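Local structure of putative peptidase (5DYN) at residues Asp24-Phe29 against Glu76-Lys81; Ser84-Tyr89 against Val109-Ala114; Gln138-Ser143 against Asp161-Gln166. The protein is a clostripain-family (C11) cysteine protease, probably the one that cleaves and so activates the Bacteroides fragilis toxin. One frame throughout, in Å; residues are numbered along the deposited sequence.

Contact 1. Residues Asp24-Phe29 against Glu76-Lys81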
ATOM      1  N   ASP B  24      -7.200  14.963   6.417  1.00 47.21           N
ATOM      2  CA  ASP B  24      -7.418  13.576   6.798  1.00 45.09           C
ATOM      3  C   ASP B  24      -8.075  12.839   5.642  1.00 44.97           C
ATOM      4  O   ASP B  24      -9.091  13.280   5.106  1.00 47.49           O
ATOM      5  CB  ASP B  24      -8.270  13.465   8.058  1.00 45.25           C
ATOM      6  CG  ASP B  24      -8.454  12.027   8.500  1.00 56.62           C
ATOM      7  OD1 ASP B  24      -7.461  11.412   8.947  1.00 56.16           O
ATOM      8  OD2 ASP B  24      -9.585  11.505   8.394  1.00 58.26           O
ATOM      9  N   LEU B  25      -7.482  11.717   5.258  1.00 44.66           N
ATOM     10  CA  LEU B  25      -7.918  10.984   4.080  1.00 40.70           C
ATOM     11  C   LEU B  25      -8.898   9.872   4.429  1.00 38.19           C
ATOM     12  O   LEU B  25      -8.786   9.243   5.477  1.00 42.28           O
ATOM     13  CB  LEU B  25      -6.703  10.409   3.351  1.00 35.15           C
ATOM     14  CG  LEU B  25      -5.627  11.437   2.995  1.00 36.59           C
ATOM     15  CD1 LEU B  25      -4.384  10.755   2.456  1.00 39.47           C
ATOM     16  CD2 LEU B  25      -6.165  12.442   1.988  1.00 40.72           C
ATOM     17  N   ASP B  26      -9.867   9.637   3.552  1.00 40.45           N
ATOM     18  CA  ASP B  26     -10.766   8.503   3.723  1.00 42.24           C
ATOM     19  C   ASP B  26      -9.987   7.210   3.520  1.00 47.62           C
ATOM     20  O   ASP B  26     -10.157   6.240   4.263  1.00 43.87           O
ATOM     21  CB  ASP B  26     -11.942   8.580   2.746  1.00 42.43           C
ATOM     22  CG  ASP B  26     -12.776   7.307   2.732  1.00 47.18           C
ATOM     23  OD1 ASP B  26     -12.918   6.670   3.798  1.00 58.06           O
ATOM     24  OD2 ASP B  26     -13.291   6.942   1.655  1.00 49.33           O
ATOM     25  N   PHE B  27      -9.123   7.208   2.511  1.00 38.07           N
ATOM     26  CA  PHE B  27      -8.336   6.030   2.183  1.00 40.99           C
ATOM     27  C   PHE B  27      -6.937   6.404   1.715  1.00 39.65           C
ATOM     28  O   PHE B  27      -6.733   7.458   1.111  1.00 35.87           O
ATOM     29  CB  PHE B  27      -9.043   5.196   1.107  1.00 41.33           C
ATOM     30  CG  PHE B  27      -9.369   5.964  -0.149  1.00 44.69           C
ATOM     31  CD1 PHE B  27      -8.420   6.130  -1.148  1.00 39.65           C
ATOM     32  CD2 PHE B  27     -10.632   6.507  -0.337  1.00 41.24           C
ATOM     33  CE1 PHE B  27      -8.719   6.833  -2.303  1.00 38.55           C
ATOM     34  CE2 PHE B  27     -10.937   7.210  -1.490  1.00 38.75           C
ATOM     35  CZ  PHE B  27      -9.981   7.372  -2.473  1.00 39.96           C
ATOM     36  N   LEU B  28      -5.975   5.536   2.009  1.00 37.68           N
ATOM     37  CA  LEU B  28      -4.643   5.636   1.427  1.00 32.53           C
ATOM     38  C   LEU B  28      -4.415   4.427   0.529  1.00 35.69           C
ATOM     39  O   LEU B  28      -4.028   3.357   0.998  1.00 40.13           O
ATOM     40  CB  LEU B  28      -3.562   5.719   2.507  1.00 34.80           C
ATOM     41  CG  LEU B  28      -3.315   7.085   3.156  1.00 35.87           C
ATOM     42  CD1 LEU B  28      -4.427   7.441   4.129  1.00 36.07           C
ATOM     43  CD2 LEU B  28      -1.961   7.113   3.853  1.00 37.72           C
ATOM     44  N   PHE B  29      -4.677   4.598  -0.761  1.00 31.82           N
ATOM     45  CA  PHE B  29      -4.560   3.501  -1.711  1.00 32.72           C
ATOM     46  C   PHE B  29      -3.146   3.433  -2.281  1.00 35.81           C
ATOM     47  O   PHE B  29      -2.728   4.306  -3.043  1.00 35.34           O
ATOM     48  CB  PHE B  29      -5.590   3.657  -2.838  1.00 31.64           C
ATOM     49  CG  PHE B  29      -5.509   2.590  -3.898  1.00 39.16           C
ATOM     50  CD1 PHE B  29      -5.085   1.305  -3.588  1.00 33.77           C
ATOM     51  CD2 PHE B  29      -5.849   2.878  -5.210  1.00 33.09           C
ATOM     52  CE1 PHE B  29      -5.004   0.333  -4.565  1.00 33.92           C
ATOM     53  CE2 PHE B  29      -5.772   1.909  -6.190  1.00 35.85           C
ATOM     54  CZ  PHE B  29      -5.349   0.633  -5.867  1.00 39.90           C
ATOM     55  N   GLU B  76     -20.115   6.351   0.113  1.00 43.47           N
ATOM     56  CA  GLU B  76     -19.370   5.833   1.254  1.00 55.62           C
ATOM     57  C   GLU B  76     -18.858   4.437   0.894  1.00 58.46           C
ATOM     58  O   GLU B  76     -19.222   3.896  -0.155  1.00 50.11           O
ATOM     59  CB  GLU B  76     -20.250   5.816   2.516  1.00 63.56           C
ATOM     60  CG  GLU B  76     -19.552   5.414   3.831  1.00 64.10           C
ATOM     61  CD  GLU B  76     -18.237   6.145   4.073  1.00 63.99           C
ATOM     62  OE1 GLU B  76     -18.188   7.377   3.878  1.00 68.92           O
ATOM     63  OE2 GLU B  76     -17.249   5.486   4.462  1.00 59.76           O
ATOM     64  N   ASN B  77     -17.999   3.880   1.747  1.00 56.29           N
ATOM     65  CA  ASN B  77     -17.391   2.568   1.535  1.00 51.01           C
ATOM     66  C   ASN B  77     -16.527   2.540   0.286  1.00 42.03           C
ATOM     67  O   ASN B  77     -16.408   1.509  -0.374  1.00 40.03           O
ATOM     68  CB  ASN B  77     -18.461   1.477   1.458  1.00 38.71           C
ATOM     69  CG  ASN B  77     -19.131   1.232   2.789  1.00 58.27           C
ATOM     70  OD1 ASN B  77     -20.347   1.374   2.922  1.00 60.88           O
ATOM     71  ND2 ASN B  77     -18.338   0.865   3.790  1.00 60.22           N
ATOM     72  N   ALA B  78     -15.921   3.681  -0.025  1.00 33.23           N
ATOM     73  CA  ALA B  78     -15.034   3.785  -1.172  1.00 40.34           C
ATOM     74  C   ALA B  78     -13.881   2.796  -1.046  1.00 39.06           C
ATOM     75  O   ALA B  78     -13.544   2.108  -2.008  1.00 34.48           O
ATOM     76  CB  ALA B  78     -14.511   5.204  -1.313  1.00 42.41           C
ATOM     77  N   ALA B  79     -13.299   2.717   0.148  1.00 39.73           N
ATOM     78  CA  ALA B  79     -12.148   1.855   0.394  1.00 33.70           C
ATOM     79  C   ALA B  79     -12.457   0.401   0.063  1.00 37.73           C
ATOM     80  O   ALA B  79     -11.664  -0.277  -0.590  1.00 43.94           O
ATOM     81  CB  ALA B  79     -11.689   1.984   1.837  1.00 29.17           C
ATOM     82  N   LEU B  80     -13.618  -0.071   0.504  1.00 39.11           N
ATOM     83  CA  LEU B  80     -14.041  -1.437   0.210  1.00 41.91           C
ATOM     84  C   LEU B  80     -14.319  -1.611  -1.278  1.00 40.86           C
ATOM     85  O   LEU B  80     -13.966  -2.630  -1.873  1.00 43.33           O
ATOM     86  CB  LEU B  80     -15.285  -1.804   1.020  1.00 39.12           C
ATOM     87  CG  LEU B  80     -15.087  -2.058   2.514  1.00 46.99           C
ATOM     88  CD1 LEU B  80     -16.427  -2.302   3.187  1.00 55.13           C
ATOM     89  CD2 LEU B  80     -14.151  -3.235   2.736  1.00 40.87           C
ATOM     90  N   LYS B  81     -14.952  -0.607  -1.875  1.00 38.14           N
ATOM     91  CA  LYS B  81     -15.303  -0.670  -3.284  1.00 37.63           C
ATOM     92  C   LYS B  81     -14.055  -0.606  -4.163  1.00 43.41           C
ATOM     93  O   LYS B  81     -13.993  -1.267  -5.197  1.00 42.97           O
ATOM     94  CB  LYS B  81     -16.281   0.449  -3.635  1.00 40.29           C
ATOM     95  CG  LYS B  81     -17.681   0.212  -3.084  1.00 35.92           C
ATOM     96  CD  LYS B  81     -18.510   1.480  -3.101  1.00 42.25           C
ATOM     97  CE  LYS B  81     -19.940   1.218  -2.661  1.00 52.12           C
ATOM     98  NZ  LYS B  81     -20.658   0.331  -3.620  1.00 58.04           N
TER
HETATM   99  O   HOH W   1     -14.572   4.182   3.215  1.00 39.55           O
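Strand 25-31, outermost in the mixed sheet within this chain, meets the first turn of helix 78-92 here, in the alpha/beta fold expected of a clan CD peptidase; the chain is the C-terminal part of a longer protein. The backbones come close at F27 and A79, whose CA atoms are 5.9 Å apart. F27 holds its CG in the crowded position between the backbone N and the carbonyl carbon (chi1 56°). Its CB sits 4.2 Å from A79 CB, and farther out along the ring CE2 lies 4.1 Å from A78 CB, so two small alanines let the helix start lie close to the strand. I52 and M72 pack on the same phenyl group. D26, where the chain turns a corner, swings its carboxylate beside this patch with CG anti to the backbone N (chi1 171°). OD2 lies in the plane of the F27 ring at its edge, and 3.6 Å from A78 CB. OD1 faces a water 3.0 Å away that donates to it, and the same water donates to E76 OE2 at 3.2 Å. The like charges, D26 OD1 and E76 OE2 4.5 Å apart, are probably eased by this water and by salt bridges to the other chain of the assembly, D26 with R16 and E76 with K110 of that chain. A strand of that chain also pairs in parallel with L28 and F29, carrying the sheet across the interface. The pair of acids thus probably depends on water and foreign basic groups, whereas F27 meets A78 and A79 through apolar contacts, although D26 OD2 lies against the edge of the same patch.

Contact 2. Residues Ser84-Tyr89 against Val109-Ala114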
ATOM      1  N   SER B  84     -12.559  -4.223  -3.807  1.00 40.66           N
ATOM      2  CA  SER B  84     -13.377  -5.217  -4.500  1.00 41.59           C
ATOM      3  C   SER B  84     -13.290  -5.050  -6.016  1.00 38.13           C
ATOM      4  O   SER B  84     -13.246  -6.038  -6.746  1.00 41.11           O
ATOM      5  CB  SER B  84     -14.834  -5.135  -4.039  1.00 38.33           C
ATOM      6  OG  SER B  84     -15.370  -3.842  -4.258  1.00 54.56           O
ATOM      7  N   CYS B  85     -13.258  -3.803  -6.483  1.00 36.06           N
ATOM      8  CA  CYS B  85     -13.078  -3.527  -7.910  1.00 40.86           C
ATOM      9  C   CYS B  85     -11.748  -4.073  -8.407  1.00 36.92           C
ATOM     10  O   CYS B  85     -11.693  -4.771  -9.419  1.00 44.39           O
ATOM     11  CB  CYS B  85     -13.153  -2.025  -8.194  1.00 39.01           C
ATOM     12  SG  CYS B  85     -14.819  -1.347  -8.213  1.00 44.72           S
ATOM     13  N   TYR B  86     -10.686  -3.737  -7.684  1.00 32.54           N
ATOM     14  CA  TYR B  86      -9.343  -4.206  -7.991  1.00 37.76           C
ATOM     15  C   TYR B  86      -9.335  -5.729  -8.088  1.00 40.97           C
ATOM     16  O   TYR B  86      -8.826  -6.299  -9.058  1.00 33.98           O
ATOM     17  CB  TYR B  86      -8.356  -3.753  -6.915  1.00 36.59           C
ATOM     18  CG  TYR B  86      -6.902  -3.708  -7.342  1.00 35.84           C
ATOM     19  CD1 TYR B  86      -6.122  -2.576  -7.111  1.00 33.27           C
ATOM     20  CD2 TYR B  86      -6.314  -4.782  -7.993  1.00 36.11           C
ATOM     21  CE1 TYR B  86      -4.799  -2.533  -7.491  1.00 33.96           C
ATOM     22  CE2 TYR B  86      -4.991  -4.744  -8.385  1.00 39.39           C
ATOM     23  CZ  TYR B  86      -4.239  -3.620  -8.133  1.00 35.60           C
ATOM     24  OH  TYR B  86      -2.924  -3.584  -8.525  1.00 38.63           O
ATOM     25  N   TYR B  87      -9.912  -6.381  -7.080  1.00 38.72           N
ATOM     26  CA  TYR B  87      -9.897  -7.839  -7.011  1.00 40.03           C
ATOM     27  C   TYR B  87     -10.751  -8.494  -8.093  1.00 40.65           C
ATOM     28  O   TYR B  87     -10.293  -9.416  -8.768  1.00 41.21           O
ATOM     29  CB  TYR B  87     -10.369  -8.319  -5.639  1.00 41.27           C
ATOM     30  CG  TYR B  87     -10.496  -9.826  -5.578  1.00 40.03           C
ATOM     31  CD1 TYR B  87      -9.370 -10.627  -5.466  1.00 40.16           C
ATOM     32  CD2 TYR B  87     -11.738 -10.449  -5.661  1.00 43.26           C
ATOM     33  CE1 TYR B  87      -9.471 -12.002  -5.425  1.00 44.23           C
ATOM     34  CE2 TYR B  87     -11.848 -11.826  -5.619  1.00 39.15           C
ATOM     35  CZ  TYR B  87     -10.709 -12.597  -5.501  1.00 43.49           C
ATOM     36  OH  TYR B  87     -10.800 -13.970  -5.456  1.00 52.80           O
ATOM     37  N   ASP B  88     -11.991  -8.030  -8.240  1.00 38.70           N
ATOM     38  CA  ASP B  88     -12.939  -8.637  -9.175  1.00 41.09           C
ATOM     39  C   ASP B  88     -12.407  -8.655 -10.602  1.00 41.88           C
ATOM     40  O   ASP B  88     -12.651  -9.602 -11.351  1.00 42.80           O
ATOM     41  CB  ASP B  88     -14.285  -7.905  -9.136  1.00 45.80           C
ATOM     42  CG  ASP B  88     -15.083  -8.219  -7.884  1.00 54.43           C
ATOM     43  OD1 ASP B  88     -14.855  -9.291  -7.284  1.00 60.39           O
ATOM     44  OD2 ASP B  88     -15.942  -7.395  -7.500  1.00 59.77           O
ATOM     45  N   TYR B  89     -11.674  -7.609 -10.967  1.00 43.62           N
ATOM     46  CA  TYR B  89     -11.109  -7.493 -12.306  1.00 40.12           C
ATOM     47  C   TYR B  89     -10.126  -8.616 -12.601  1.00 42.58           C
ATOM     48  O   TYR B  89     -10.203  -9.267 -13.645  1.00 44.13           O
ATOM     49  CB  TYR B  89     -10.413  -6.144 -12.474  1.00 41.12           C
ATOM     50  CG  TYR B  89      -9.925  -5.875 -13.879  1.00 47.04           C
ATOM     51  CD1 TYR B  89     -10.749  -5.257 -14.810  1.00 47.78           C
ATOM     52  CD2 TYR B  89      -8.641  -6.233 -14.274  1.00 39.81           C
ATOM     53  CE1 TYR B  89     -10.311  -5.003 -16.097  1.00 53.46           C
ATOM     54  CE2 TYR B  89      -8.194  -5.987 -15.561  1.00 44.13           C
ATOM     55  CZ  TYR B  89      -9.034  -5.370 -16.467  1.00 52.23           C
ATOM     56  OH  TYR B  89      -8.600  -5.115 -17.748  1.00 63.78           O
ATOM     57  N   VAL B 109      -4.448 -11.766  -8.242  1.00 40.39           N
ATOM     58  CA  VAL B 109      -4.074 -10.663  -7.366  1.00 35.60           C
ATOM     59  C   VAL B 109      -4.548 -10.922  -5.933  1.00 36.29           C
ATOM     60  O   VAL B 109      -5.344 -11.831  -5.687  1.00 36.81           O
ATOM     61  CB  VAL B 109      -4.667  -9.324  -7.874  1.00 32.51           C
ATOM     62  CG1 VAL B 109      -6.126  -9.188  -7.449  1.00 37.46           C
ATOM     63  CG2 VAL B 109      -3.848  -8.137  -7.385  1.00 30.54           C
ATOM     64  N   SER B 110      -4.047 -10.126  -4.993  1.00 34.10           N
ATOM     65  CA  SER B 110      -4.538 -10.142  -3.621  1.00 34.06           C
ATOM     66  C   SER B 110      -4.596  -8.715  -3.077  1.00 36.39           C
ATOM     67  O   SER B 110      -3.624  -7.970  -3.163  1.00 29.56           O
ATOM     68  CB  SER B 110      -3.651 -11.018  -2.736  1.00 30.56           C
ATOM     69  OG  SER B 110      -2.363 -10.450  -2.574  1.00 32.59           O
ATOM     70  N   VAL B 111      -5.746  -8.337  -2.528  1.00 40.95           N
ATOM     71  CA  VAL B 111      -5.946  -6.988  -2.008  1.00 36.85           C
ATOM     72  C   VAL B 111      -6.508  -7.022  -0.588  1.00 39.42           C
ATOM     73  O   VAL B 111      -7.422  -7.794  -0.289  1.00 36.14           O
ATOM     74  CB  VAL B 111      -6.905  -6.168  -2.906  1.00 39.87           C
ATOM     75  CG1 VAL B 111      -7.066  -4.750  -2.371  1.00 32.64           C
ATOM     76  CG2 VAL B 111      -6.402  -6.140  -4.339  1.00 37.56           C
ATOM     77  N   GLY B 112      -5.955  -6.185   0.284  1.00 34.30           N
ATOM     78  CA  GLY B 112      -6.455  -6.068   1.640  1.00 34.90           C
ATOM     79  C   GLY B 112      -6.756  -4.632   2.021  1.00 34.42           C
ATOM     80  O   GLY B 112      -6.140  -3.701   1.502  1.00 33.82           O
ATOM     81  N   VAL B 113      -7.712  -4.443   2.923  1.00 32.66           N
ATOM     82  CA  VAL B 113      -7.981  -3.119   3.472  1.00 34.28           C
ATOM     83  C   VAL B 113      -7.878  -3.147   4.991  1.00 37.50           C
ATOM     84  O   VAL B 113      -8.512  -3.970   5.653  1.00 38.51           O
ATOM     85  CB  VAL B 113      -9.367  -2.594   3.068  1.00 39.57           C
ATOM     86  CG1 VAL B 113      -9.564  -1.182   3.589  1.00 34.61           C
ATOM     87  CG2 VAL B 113      -9.523  -2.619   1.568  1.00 39.49           C
ATOM     88  N   ALA B 114      -7.077  -2.241   5.541  1.00 36.72           N
ATOM     89  CA  ALA B 114      -6.849  -2.197   6.977  1.00 36.77           C
ATOM     90  C   ALA B 114      -7.466  -0.952   7.600  1.00 35.73           C
ATOM     91  O   ALA B 114      -7.307   0.152   7.084  1.00 34.91           O
ATOM     92  CB  ALA B 114      -5.353  -2.255   7.275  1.00 35.77           C
TER
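Y86 sends its CG anti to the backbone N (chi1 -158°), and Y87 does likewise, so two successive tyrosines leave helix 78-92 in different directions: Y86 meets both V109 and V111, while the side chain of Y87 meets only V109. V109 has CG1 in the crowded position between its own N and carbonyl carbon (chi1 81°), which puts CG2 anti to the N and gives each tyrosine one methyl. V111 turns CG2 anti to its carbonyl carbon, toward the root of the Y86 ring.

Y86 crosses both valines at about a right angle. Near the base of the ring V111 CG2 is 3.9 Å from Y86 CG, and it makes an off-centre CH-pi contact 4.3 Å from the ring centroid, 30° off the normal. Farther out, V109 CG2 comes to 3.7 Å from Y86 CE2. V109 CG1 turns to the neighbouring tyrosine instead, 4.0 Å from Y87 CA and 4.1 Å from Y87 CD1, so it touches helix backbone as well as the ring, which it crosses obliquely.

The hydroxyl of Y86 is hydrogen-bonded to D31 OD1, at the end of strand 25-31, while that of Y87 makes only a weak bond to S190 O. V109 and V111 bond through their backbones to T191 and K189 of the adjoining strand. This is a helix laid on the face of the mixed sheet, in an alpha/beta core consistent with clan CD.

No hydrogen bond passes between the helix and strand segments; methyls against rings do the joining. Dispersion and burial therefore probably hold the helix on the sheet, while the bond to D31 probably helps to fix the direction of the Y86 ring.

Contact 3. Residues Gln138-Ser143 against Asp161-Gln166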
ATOM      1  N   GLN B 138      16.766 -16.433  18.271  1.00 51.49           N
ATOM      2  CA  GLN B 138      16.925 -17.613  17.428  1.00 52.54           C
ATOM      3  C   GLN B 138      15.990 -17.559  16.222  1.00 53.15           C
ATOM      4  O   GLN B 138      14.859 -17.080  16.331  1.00 52.77           O
ATOM      5  CB  GLN B 138      16.663 -18.880  18.254  1.00 51.36           C
ATOM      6  CG  GLN B 138      16.521 -20.159  17.450  1.00 59.73           C
ATOM      7  CD  GLN B 138      16.278 -21.368  18.329  1.00 72.92           C
ATOM      8  OE1 GLN B 138      17.199 -22.134  18.614  1.00 76.72           O
ATOM      9  NE2 GLN B 138      15.035 -21.548  18.765  1.00 69.37           N
ATOM     10  N   ASN B 139      16.466 -18.036  15.074  1.00 46.94           N
ATOM     11  CA  ASN B 139      15.620 -18.156  13.891  1.00 47.18           C
ATOM     12  C   ASN B 139      14.349 -18.945  14.188  1.00 54.70           C
ATOM     13  O   ASN B 139      14.378 -19.952  14.897  1.00 52.54           O
ATOM     14  CB  ASN B 139      16.383 -18.816  12.741  1.00 46.65           C
ATOM     15  CG  ASN B 139      17.289 -17.845  12.012  1.00 54.62           C
ATOM     16  OD1 ASN B 139      17.081 -16.630  12.059  1.00 52.04           O
ATOM     17  ND2 ASN B 139      18.297 -18.374  11.328  1.00 53.57           N
ATOM     18  N   PHE B 140      13.234 -18.475  13.643  1.00 46.66           N
ATOM     19  CA  PHE B 140      11.940 -19.081  13.915  1.00 48.75           C
ATOM     20  C   PHE B 140      11.668 -20.270  12.995  1.00 44.97           C
ATOM     21  O   PHE B 140      12.240 -20.371  11.911  1.00 47.60           O
ATOM     22  CB  PHE B 140      10.828 -18.037  13.771  1.00 44.65           C
ATOM     23  CG  PHE B 140      10.911 -16.914  14.773  1.00 44.86           C
ATOM     24  CD1 PHE B 140      11.772 -15.845  14.574  1.00 42.24           C
ATOM     25  CD2 PHE B 140      10.116 -16.924  15.912  1.00 38.08           C
ATOM     26  CE1 PHE B 140      11.845 -14.808  15.491  1.00 34.34           C
ATOM     27  CE2 PHE B 140      10.184 -15.892  16.835  1.00 39.15           C
ATOM     28  CZ  PHE B 140      11.051 -14.832  16.624  1.00 38.95           C
ATOM     29  N   ASP B 141      10.803 -21.173  13.445  1.00 46.99           N
ATOM     30  CA  ASP B 141      10.295 -22.244  12.597  1.00 49.64           C
ATOM     31  C   ASP B 141       9.060 -21.728  11.861  1.00 49.62           C
ATOM     32  O   ASP B 141       7.944 -21.796  12.376  1.00 52.09           O
ATOM     33  CB  ASP B 141       9.965 -23.487  13.430  1.00 43.33           C
ATOM     34  CG  ASP B 141       9.468 -24.648  12.585  1.00 56.29           C
ATOM     35  OD1 ASP B 141       9.741 -24.669  11.365  1.00 53.35           O
ATOM     36  OD2 ASP B 141       8.808 -25.548  13.149  1.00 59.84           O
ATOM     37  N   LEU B 142       9.268 -21.205  10.656  1.00 46.62           N
ATOM     38  CA  LEU B 142       8.227 -20.455   9.960  1.00 43.75           C
ATOM     39  C   LEU B 142       7.473 -21.256   8.904  1.00 44.53           C
ATOM     40  O   LEU B 142       6.800 -20.678   8.048  1.00 45.49           O
ATOM     41  CB  LEU B 142       8.832 -19.213   9.308  1.00 38.87           C
ATOM     42  CG  LEU B 142       9.360 -18.161  10.280  1.00 37.49           C
ATOM     43  CD1 LEU B 142       9.986 -17.003   9.524  1.00 34.65           C
ATOM     44  CD2 LEU B 142       8.233 -17.682  11.178  1.00 35.45           C
ATOM     45  N   SER B 143       7.588 -22.577   8.957  1.00 47.20           N
ATOM     46  CA  SER B 143       6.835 -23.425   8.043  1.00 51.31           C
ATOM     47  C   SER B 143       5.351 -23.289   8.358  1.00 48.88           C
ATOM     48  O   SER B 143       4.952 -23.331   9.522  1.00 47.91           O
ATOM     49  CB  SER B 143       7.285 -24.884   8.149  1.00 46.60           C
ATOM     50  OG  SER B 143       7.202 -25.345   9.485  1.00 49.80           O
ATOM     51  N   ASP B 161      -0.791 -12.587  11.279  1.00 31.42           N
ATOM     52  CA  ASP B 161      -1.696 -13.458  12.016  1.00 34.21           C
ATOM     53  C   ASP B 161      -1.152 -14.878  12.157  1.00 35.23           C
ATOM     54  O   ASP B 161      -1.202 -15.462  13.239  1.00 37.72           O
ATOM     55  CB  ASP B 161      -3.066 -13.495  11.343  1.00 33.40           C
ATOM     56  CG  ASP B 161      -3.979 -14.542  11.945  1.00 41.32           C
ATOM     57  OD1 ASP B 161      -4.608 -14.251  12.986  1.00 40.30           O
ATOM     58  OD2 ASP B 161      -4.066 -15.656  11.381  1.00 36.64           O
ATOM     59  N   ARG B 162      -0.632 -15.430  11.067  1.00 34.98           N
ATOM     60  CA  ARG B 162      -0.100 -16.787  11.095  1.00 35.52           C
ATOM     61  C   ARG B 162       1.171 -16.873  11.933  1.00 34.57           C
ATOM     62  O   ARG B 162       1.462 -17.911  12.529  1.00 34.34           O
ATOM     63  CB  ARG B 162       0.164 -17.289   9.674  1.00 35.78           C
ATOM     64  CG  ARG B 162      -1.095 -17.518   8.852  1.00 35.87           C
ATOM     65  CD  ARG B 162      -1.923 -18.673   9.401  1.00 37.42           C
ATOM     66  NE  ARG B 162      -2.824 -18.255  10.472  1.00 37.60           N
ATOM     67  CZ  ARG B 162      -3.565 -19.087  11.197  1.00 39.93           C
ATOM     68  NH1 ARG B 162      -3.518 -20.393  10.972  1.00 29.81           N
ATOM     69  NH2 ARG B 162      -4.353 -18.610  12.150  1.00 37.34           N
ATOM     70  N   PHE B 163       1.921 -15.777  11.985  1.00 29.43           N
ATOM     71  CA  PHE B 163       3.124 -15.719  12.806  1.00 32.36           C
ATOM     72  C   PHE B 163       2.785 -15.729  14.299  1.00 31.64           C
ATOM     73  O   PHE B 163       3.417 -16.444  15.082  1.00 31.90           O
ATOM     74  CB  PHE B 163       3.950 -14.478  12.458  1.00 29.81           C
ATOM     75  CG  PHE B 163       5.076 -14.211  13.418  1.00 31.51           C
ATOM     76  CD1 PHE B 163       6.143 -15.090  13.518  1.00 27.54           C
ATOM     77  CD2 PHE B 163       5.069 -13.078  14.216  1.00 31.74           C
ATOM     78  CE1 PHE B 163       7.181 -14.846  14.402  1.00 36.43           C
ATOM     79  CE2 PHE B 163       6.106 -12.828  15.102  1.00 38.44           C
ATOM     80  CZ  PHE B 163       7.161 -13.715  15.196  1.00 34.13           C
ATOM     81  N   ILE B 164       1.793 -14.935  14.693  1.00 30.22           N
ATOM     82  CA  ILE B 164       1.356 -14.910  16.086  1.00 37.13           C
ATOM     83  C   ILE B 164       0.764 -16.268  16.450  1.00 34.45           C
ATOM     84  O   ILE B 164       0.966 -16.771  17.556  1.00 37.43           O
ATOM     85  CB  ILE B 164       0.320 -13.790  16.356  1.00 37.81           C
ATOM     86  CG1 ILE B 164       0.906 -12.422  16.010  1.00 38.65           C
ATOM     87  CG2 ILE B 164      -0.106 -13.790  17.815  1.00 33.35           C
ATOM     88  CD1 ILE B 164       2.110 -12.044  16.850  1.00 32.48           C
ATOM     89  N   TYR B 165       0.051 -16.865  15.500  1.00 31.56           N
ATOM     90  CA  TYR B 165      -0.520 -18.194  15.685  1.00 35.63           C
ATOM     91  C   TYR B 165       0.570 -19.239  15.916  1.00 36.33           C
ATOM     92  O   TYR B 165       0.423 -20.134  16.749  1.00 35.56           O
ATOM     93  CB  TYR B 165      -1.367 -18.582  14.472  1.00 37.82           C
ATOM     94  CG  TYR B 165      -2.084 -19.903  14.624  1.00 37.47           C
ATOM     95  CD1 TYR B 165      -3.357 -19.959  15.173  1.00 36.26           C
ATOM     96  CD2 TYR B 165      -1.492 -21.092  14.215  1.00 38.40           C
ATOM     97  CE1 TYR B 165      -4.020 -21.161  15.314  1.00 38.96           C
ATOM     98  CE2 TYR B 165      -2.148 -22.300  14.352  1.00 38.92           C
ATOM     99  CZ  TYR B 165      -3.410 -22.327  14.903  1.00 39.26           C
ATOM    100  OH  TYR B 165      -4.072 -23.523  15.041  1.00 42.45           O
ATOM    101  N   GLN B 166       1.658 -19.115  15.167  1.00 34.67           N
ATOM    102  CA  GLN B 166       2.772 -20.049  15.260  1.00 35.70           C
ATOM    103  C   GLN B 166       3.423 -20.014  16.642  1.00 35.97           C
ATOM    104  O   GLN B 166       3.590 -21.050  17.288  1.00 35.39           O
ATOM    105  CB  GLN B 166       3.810 -19.735  14.182  1.00 32.35           C
ATOM    106  CG  GLN B 166       4.904 -20.780  14.024  1.00 40.04           C
ATOM    107  CD  GLN B 166       4.501 -21.911  13.099  1.00 49.24           C
ATOM    108  OE1 GLN B 166       3.395 -22.444  13.193  1.00 55.72           O
ATOM    109  NE2 GLN B 166       5.396 -22.276  12.188  1.00 44.30           N
TER
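F163 presents the edge of its ring to one face of F140, a T-shaped pair with centroids 5.4 Å apart and planes at 76°. The leading atom is F163 CE1, 3.9 Å from F140 CD2 and offset toward the rim of the F140 ring. L142 adds a methyl at the F163 edge, its CD2 being 4.1 Å from F163 CD1. One helical turn on, Q166 takes CG anti to its backbone N and then bends at chi2, which carries the amide out to the loop backbone. Its NE2 donates 2.6 Å to D141 O, in the carbonyl plane and fairly straight at 151°. The second bond, from NE2 to S143 O, is 2.9 Å and more bent at 140°, with the donor above the carbonyl plane. One amide nitrogen thus serves two carbonyls two residues apart. Within the loop, S143 OG donates to D141 OD1 (3.2 Å) from above the carboxylate plane. I215 packs against F140, L142 and F163, and W243 also meets the F140 ring nearly parallel. The loop between helix 130-133 and strand 158-159 is in this way packed on helix 160-167: a T-shaped aromatic pair joined by a glutamine side chain that captures loop carbonyls.

Overall arrangement
Contacts 1 and 2 are buried and share helix 78-92 and the same mixed sheet, with centres 13 Å apart; they touch where F29 CZ lies 3.5 Å from Y86 CD1. Contact 1 works at one of the two outermost strands of the sheet within this chain, where the sheet runs on into the other chain, so charge and water border its small apolar patch. Contact 2 sits farther along the helix, against an inner strand, and is wholly apolar across its segments. Contact 3 is a surface contact on the opposite side of the chain's centre, its centre about 26 Å from that of contact 2, and it alone makes direct hydrogen bonds between its segments, tying a loop without regular structure to helix 160-167.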